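Penicillin-binding protein 2 (Pbp2) (PDB 5LP5) probably cross-links peptidoglycan as a penicillin-binding transpeptidase, and forms a complex with MreC in the machinery that builds the cell wall. Local coordinates at residues Ser269-Asn274 with Leu299-Asn304; Lys237-Glu242 with Tyr583-Leu588. All blocks are in the same frame, centred on the assembly; numbering follows the deposited sequence.

Interaction 1 (Ser269-Asn274 with Leu299-Asn304)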
loop_
_atom_site.group_PDB
_atom_site.type_symbol
_atom_site.label_atom_id
_atom_site.label_comp_id
_atom_site.label_asym_id
_atom_site.label_seq_id
_atom_site.Cartn_x
_atom_site.Cartn_y
_atom_site.Cartn_z
ATOM N N SER A 269 21.089 -7.293 -12.250
ATOM C CA SER A 269 22.405 -7.118 -11.640
ATOM C C SER A 269 22.572 -8.140 -10.541
ATOM O O SER A 269 21.752 -8.202 -9.640
ATOM C CB SER A 269 22.579 -5.705 -11.063
ATOM O OG SER A 269 23.726 -5.644 -10.206
ATOM N N TYR A 270 23.652 -8.915 -10.598
ATOM C CA TYR A 270 23.739 -10.136 -9.787
ATOM C C TYR A 270 24.984 -10.218 -8.935
ATOM O O TYR A 270 26.107 -10.170 -9.452
ATOM C CB TYR A 270 23.627 -11.366 -10.680
ATOM C CG TYR A 270 22.372 -11.304 -11.494
ATOM C CD1 TYR A 270 21.160 -11.742 -10.966
ATOM C CD2 TYR A 270 22.370 -10.743 -12.774
ATOM C CE1 TYR A 270 19.983 -11.656 -11.711
ATOM C CE2 TYR A 270 21.202 -10.648 -13.519
ATOM C CZ TYR A 270 20.016 -11.106 -12.976
ATOM O OH TYR A 270 18.859 -11.050 -13.685
ATOM N N PRO A 271 24.789 -10.364 -7.619
ATOM C CA PRO A 271 23.523 -10.608 -6.939
ATOM C C PRO A 271 22.538 -9.461 -6.868
ATOM O O PRO A 271 22.938 -8.328 -6.655
ATOM C CB PRO A 271 23.951 -10.927 -5.492
ATOM C CG PRO A 271 25.419 -11.083 -5.497
ATOM C CD PRO A 271 25.922 -10.341 -6.680
ATOM N N GLU A 272 21.251 -9.765 -7.040
ATOM C CA GLU A 272 20.159 -8.881 -6.613
ATOM C C GLU A 272 19.996 -9.039 -5.077
ATOM O O GLU A 272 20.644 -9.894 -4.474
ATOM C CB GLU A 272 18.841 -9.251 -7.335
ATOM C CG GLU A 272 18.860 -9.243 -8.865
ATOM C CD GLU A 272 18.564 -7.884 -9.477
ATOM O OE1 GLU A 272 18.505 -6.899 -8.718
ATOM O OE2 GLU A 272 18.399 -7.794 -10.718
ATOM N N TYR A 273 19.139 -8.221 -4.455
ATOM C CA TYR A 273 18.810 -8.351 -3.022
ATOM C C TYR A 273 17.318 -8.127 -2.791
ATOM O O TYR A 273 16.640 -7.577 -3.643
ATOM C CB TYR A 273 19.636 -7.381 -2.164
ATOM C CG TYR A 273 19.388 -5.908 -2.431
ATOM C CD1 TYR A 273 18.528 -5.166 -1.629
ATOM C CD2 TYR A 273 20.012 -5.257 -3.486
ATOM C CE1 TYR A 273 18.287 -3.811 -1.879
ATOM C CE2 TYR A 273 19.776 -3.910 -3.743
ATOM C CZ TYR A 273 18.913 -3.192 -2.933
ATOM O OH TYR A 273 18.671 -1.870 -3.209
ATOM N N ASN A 274 16.815 -8.556 -1.635
ATOM C CA ASN A 274 15.371 -8.592 -1.376
ATOM C C ASN A 274 14.873 -7.293 -0.797
ATOM O O ASN A 274 15.044 -7.021 0.395
ATOM C CB ASN A 274 14.998 -9.737 -0.444
ATOM C CG ASN A 274 13.496 -9.831 -0.199
ATOM O OD1 ASN A 274 12.721 -8.929 -0.528
ATOM N ND2 ASN A 274 13.074 -10.956 0.381
ATOM N N LEU A 299 25.595 -3.504 -5.179
ATOM C CA LEU A 299 26.138 -2.916 -6.386
ATOM C C LEU A 299 25.191 -3.109 -7.561
ATOM O O LEU A 299 24.791 -4.239 -7.885
ATOM C CB LEU A 299 27.504 -3.513 -6.708
ATOM C CG LEU A 299 28.244 -2.880 -7.899
ATOM C CD1 LEU A 299 28.662 -1.453 -7.608
ATOM C CD2 LEU A 299 29.456 -3.699 -8.324
ATOM N N ASN A 300 24.830 -1.979 -8.167
ATOM C CA ASN A 300 24.170 -1.944 -9.444
ATOM C C ASN A 300 25.249 -2.088 -10.515
ATOM O O ASN A 300 26.049 -1.194 -10.744
ATOM C CB ASN A 300 23.403 -0.626 -9.606
ATOM C CG ASN A 300 22.625 -0.548 -10.910
ATOM O OD1 ASN A 300 23.106 -0.962 -11.963
ATOM N ND2 ASN A 300 21.414 -0.014 -10.837
ATOM N N ARG A 301 25.259 -3.232 -11.177
ATOM C CA ARG A 301 26.303 -3.542 -12.123
ATOM C C ARG A 301 26.022 -3.122 -13.573
ATOM O O ARG A 301 26.946 -3.127 -14.378
ATOM C CB ARG A 301 26.564 -5.036 -12.071
ATOM C CG ARG A 301 27.229 -5.472 -10.778
ATOM C CD ARG A 301 27.510 -6.965 -10.797
ATOM N NE ARG A 301 28.371 -7.379 -9.694
ATOM C CZ ARG A 301 27.972 -7.490 -8.430
ATOM N NH1 ARG A 301 26.706 -7.203 -8.059
ATOM N NH2 ARG A 301 28.847 -7.881 -7.516
ATOM N N PHE A 302 24.779 -2.772 -13.924
ATOM C CA PHE A 302 24.511 -2.302 -15.289
ATOM C C PHE A 302 24.688 -0.776 -15.467
ATOM O O PHE A 302 24.908 -0.303 -16.587
ATOM C CB PHE A 302 23.138 -2.793 -15.829
ATOM C CG PHE A 302 21.937 -2.361 -15.017
ATOM C CD1 PHE A 302 21.411 -1.078 -15.135
ATOM C CD2 PHE A 302 21.308 -3.255 -14.149
ATOM C CE1 PHE A 302 20.312 -0.678 -14.376
ATOM C CE2 PHE A 302 20.205 -2.855 -13.401
ATOM C CZ PHE A 302 19.707 -1.565 -13.519
ATOM N N ALA A 303 24.611 -0.031 -14.358
ATOM C CA ALA A 303 24.702 1.445 -14.362
ATOM C C ALA A 303 25.762 2.051 -13.434
ATOM O O ALA A 303 26.181 3.194 -13.643
ATOM C CB ALA A 303 23.348 2.039 -14.011
ATOM N N ASN A 304 26.177 1.317 -12.402
ATOM C CA ASN A 304 27.104 1.861 -11.396
ATOM C C ASN A 304 28.295 0.942 -11.138
ATOM O O ASN A 304 28.693 0.716 -9.990
ATOM C CB ASN A 304 26.350 2.147 -10.095
ATOM C CG ASN A 304 25.326 3.242 -10.267
ATOM O OD1 ASN A 304 24.118 3.003 -10.304
ATOM N ND2 ASN A 304 25.810 4.460 -10.422
#

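Interaction 2 (Lys237-Glu242 with Tyr583-Leu588)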
loop_
_atom_site.group_PDB
_atom_site.type_symbol
_atom_site.label_atom_id
_atom_site.label_comp_id
_atom_site.label_asym_id
_atom_site.label_seq_id
_atom_site.Cartn_x
_atom_site.Cartn_y
_atom_site.Cartn_z
ATOM N N LYS A 237 8.059 -9.082 -16.697
ATOM C CA LYS A 237 8.306 -9.922 -15.521
ATOM C C LYS A 237 8.777 -11.339 -15.870
ATOM O O LYS A 237 9.564 -11.938 -15.135
ATOM C CB LYS A 237 7.028 -9.977 -14.667
ATOM C CG LYS A 237 7.097 -10.890 -13.475
ATOM C CD LYS A 237 5.724 -11.010 -12.827
ATOM C CE LYS A 237 5.764 -12.092 -11.762
ATOM N NZ LYS A 237 4.602 -12.080 -10.834
ATOM N N ARG A 238 8.303 -11.879 -16.985
ATOM C CA ARG A 238 8.711 -13.220 -17.394
ATOM C C ARG A 238 10.166 -13.202 -17.845
ATOM O O ARG A 238 10.974 -14.025 -17.419
ATOM C CB ARG A 238 7.818 -13.734 -18.511
ATOM C CG ARG A 238 6.379 -13.977 -18.070
ATOM C CD ARG A 238 5.409 -14.016 -19.250
ATOM N NE ARG A 238 5.368 -12.731 -19.933
ATOM C CZ ARG A 238 4.755 -12.504 -21.091
ATOM N NH1 ARG A 238 4.100 -13.477 -21.709
ATOM N NH2 ARG A 238 4.794 -11.298 -21.638
ATOM N N LEU A 239 10.492 -12.240 -18.701
ATOM C CA LEU A 239 11.849 -12.088 -19.208
ATOM C C LEU A 239 12.879 -11.870 -18.102
ATOM O O LEU A 239 13.993 -12.369 -18.214
ATOM C CB LEU A 239 11.917 -10.937 -20.201
ATOM C CG LEU A 239 11.185 -11.123 -21.526
ATOM C CD1 LEU A 239 11.359 -9.876 -22.385
ATOM C CD2 LEU A 239 11.677 -12.344 -22.280
ATOM N N GLN A 240 12.519 -11.133 -17.048
ATOM C CA GLN A 240 13.422 -10.931 -15.904
ATOM C C GLN A 240 13.596 -12.197 -15.086
ATOM O O GLN A 240 14.680 -12.464 -14.568
ATOM C CB GLN A 240 12.948 -9.814 -14.980
ATOM C CG GLN A 240 13.499 -8.425 -15.329
ATOM C CD GLN A 240 14.770 -8.020 -14.597
ATOM O OE1 GLN A 240 15.473 -7.151 -15.077
ATOM N NE2 GLN A 240 15.050 -8.605 -13.432
ATOM N N LYS A 241 12.541 -12.986 -14.955
ATOM C CA LYS A 241 12.685 -14.242 -14.233
ATOM C C LYS A 241 13.623 -15.171 -14.986
ATOM O O LYS A 241 14.394 -15.904 -14.358
ATOM C CB LYS A 241 11.335 -14.900 -13.963
ATOM C CG LYS A 241 10.607 -14.258 -12.802
ATOM C CD LYS A 241 9.410 -15.052 -12.348
ATOM C CE LYS A 241 8.698 -14.294 -11.243
ATOM N NZ LYS A 241 7.471 -15.006 -10.795
ATOM N N GLU A 242 13.567 -15.121 -16.318
ATOM C CA GLU A 242 14.503 -15.860 -17.154
ATOM C C GLU A 242 15.907 -15.381 -16.866
ATOM O O GLU A 242 16.808 -16.180 -16.616
ATOM C CB GLU A 242 14.185 -15.667 -18.645
ATOM C CG GLU A 242 15.133 -16.386 -19.606
ATOM C CD GLU A 242 15.259 -17.880 -19.336
ATOM O OE1 GLU A 242 14.394 -18.453 -18.649
ATOM O OE2 GLU A 242 16.235 -18.496 -19.804
ATOM N N TYR A 583 11.288 -15.289 -28.381
ATOM C CA TYR A 583 10.635 -15.999 -29.466
ATOM C C TYR A 583 9.423 -16.714 -28.914
ATOM O O TYR A 583 8.307 -16.543 -29.396
ATOM C CB TYR A 583 11.619 -17.033 -30.038
ATOM C CG TYR A 583 11.152 -17.818 -31.245
ATOM C CD1 TYR A 583 11.073 -17.222 -32.489
ATOM C CD2 TYR A 583 10.824 -19.169 -31.144
ATOM C CE1 TYR A 583 10.648 -17.934 -33.596
ATOM C CE2 TYR A 583 10.403 -19.886 -32.246
ATOM C CZ TYR A 583 10.320 -19.258 -33.467
ATOM O OH TYR A 583 9.924 -19.967 -34.568
ATOM N N GLU A 584 9.673 -17.520 -27.892
ATOM C CA GLU A 584 8.635 -18.203 -27.142
ATOM C C GLU A 584 7.467 -17.276 -26.789
ATOM O O GLU A 584 6.306 -17.702 -26.824
ATOM C CB GLU A 584 9.249 -18.775 -25.867
ATOM C CG GLU A 584 8.394 -19.777 -25.123
ATOM C CD GLU A 584 9.098 -20.325 -23.887
ATOM O OE1 GLU A 584 10.363 -20.421 -23.864
ATOM O OE2 GLU A 584 8.371 -20.663 -22.921
ATOM N N LEU A 585 7.763 -16.019 -26.455
ATOM C CA LEU A 585 6.731 -15.092 -25.975
ATOM C C LEU A 585 6.249 -14.108 -27.052
ATOM O O LEU A 585 5.461 -13.201 -26.776
ATOM C CB LEU A 585 7.217 -14.332 -24.744
ATOM C CG LEU A 585 7.637 -15.138 -23.506
ATOM C CD1 LEU A 585 8.313 -14.217 -22.473
ATOM C CD2 LEU A 585 6.459 -15.869 -22.862
ATOM N N GLY A 586 6.708 -14.299 -28.280
ATOM C CA GLY A 586 6.127 -13.601 -29.426
ATOM C C GLY A 586 6.653 -12.214 -29.732
ATOM O O GLY A 586 6.074 -11.509 -30.576
ATOM N N TYR A 587 7.757 -11.819 -29.099
ATOM C CA TYR A 587 8.347 -10.504 -29.378
ATOM C C TYR A 587 8.921 -10.441 -30.815
ATOM O O TYR A 587 9.073 -9.357 -31.409
ATOM C CB TYR A 587 9.445 -10.179 -28.359
ATOM C CG TYR A 587 8.952 -9.727 -26.982
ATOM C CD1 TYR A 587 8.828 -10.636 -25.928
ATOM C CD2 TYR A 587 8.648 -8.405 -26.726
ATOM C CE1 TYR A 587 8.398 -10.245 -24.678
ATOM C CE2 TYR A 587 8.220 -8.005 -25.479
ATOM C CZ TYR A 587 8.096 -8.927 -24.456
ATOM O OH TYR A 587 7.657 -8.526 -23.200
ATOM N N LEU A 588 9.199 -11.627 -31.374
ATOM C CA LEU A 588 9.866 -11.776 -32.659
ATOM C C LEU A 588 8.891 -12.143 -33.769
ATOM O O LEU A 588 9.054 -11.704 -34.909
ATOM C CB LEU A 588 10.940 -12.847 -32.514
ATOM C CG LEU A 588 12.199 -12.275 -31.836
ATOM C CD1 LEU A 588 12.881 -13.160 -30.803
ATOM C CD2 LEU A 588 13.157 -11.921 -32.954
#

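Interaction 1 (Ser269-Asn274 with Leu299-Asn304)
The edge strand 264-270 of the five-stranded antiparallel sheet of the transpeptidase domain ends beside the irregular segment 299-304, the backbones coming nearest at the CA atoms of Ser-269 and Arg-301, 5.3 Å apart. A cis peptide bond before Pro-271 turns the chain as it leaves the strand. Ser-269 carries the contact: its OG, anti to the backbone N (chi1 166°), is gripped by two bonds. Ser-269 OG donates to Leu-299 O at 2.9 Å, in the carbonyl plane on a lone pair, and accepts from Arg-301 N at 3.0 Å, so one buried hydroxyl serves two backbone groups. The Arg-301 chain runs extended past this hydroxyl. Tyr-270 O lies over one face of the Arg-301 guanidinium, 3.3 Å from Arg-301 NH1 but too poorly angled to bond, and Leu-299 CD2 covers the opposite face; the charge is met by Glu-563, with the carbonyls of Tyr-295 and Asn-296 taking NH2 and NH1. The Pro-271 ring crosses the Arg-301 side chain obliquely, Pro-271 CD 3.5 Å from Arg-301 NH1. Asn-300 forms an Asx motif, its OD1 receiving Ala-303 N at 3.0 Å. Asn-300 OD1 also sits over the Phe-302 ring centre, 3.4 Å above its plane.

Interaction 2 (Lys237-Glu242 with Tyr583-Leu588)
Helix 237-246 packs against the C-terminal turn of the chain through mainly apolar contacts, with Leu-239 and Leu-585 closest in backbone, their CA atoms 9.0 Å apart. Arg-238 leaves the helix with its CB 4.0 Å from Leu-585 CD1. Its chain bends at chi3 (-63°), so that Arg-238 CD passes Leu-585 CD2 at 4.2 Å and the guanidinium lies across the leucine. Arg-238 NE and CZ are each 4.2 Å from Leu-585 CD1, which is over one face of that flat group, offset toward the rim, while Arg-238 NH1 meets Leu-585 CD2 at 3.6 Å. The charge is answered outside the contact: NH2 forms a salt bridge with Asp-236 OD2, which also accepts a hydrogen bond from Tyr-587 OH, so one carboxylate holds both polar ends. The Leu-239 and Leu-585 side chains slide past each other in opposite directions, Leu-239 CD2 lying 3.9 Å from Leu-585 CD1, and Leu-239 CD1 meets Tyr-587 CE1 tip to tip at 3.8 Å. Leu-265 of the edge strand touches both Leu-239 and Tyr-587. Leu-585 and Tyr-587 are presented by the turn after helix 572-584, which ends in a Schellman motif with Gly-586, at positive phi, as C-prime residue.

How the interactions relate
After the N-terminal dimerisation region, the chain enters interaction 2 through helix 237-246, then runs through strand 252-258 into the edge strand 264-270, whose end supplies the first half of interaction 1. Interaction 1 closes a short loop of 24 residues that contains helix 284-291. The chain then traverses most of the transpeptidase domain until Tyr-583-Leu-588 comes back to the early helix, closing a loop of 340 residues. The contacts are therefore nested, the short closure lying within the long one. Their centres are 21 Å apart and they do not touch. Interaction 2 joins the turn after helix 572-584 to helix 237-246, whereas interaction 1 ties the sheet edge to the segment before helix 314-324.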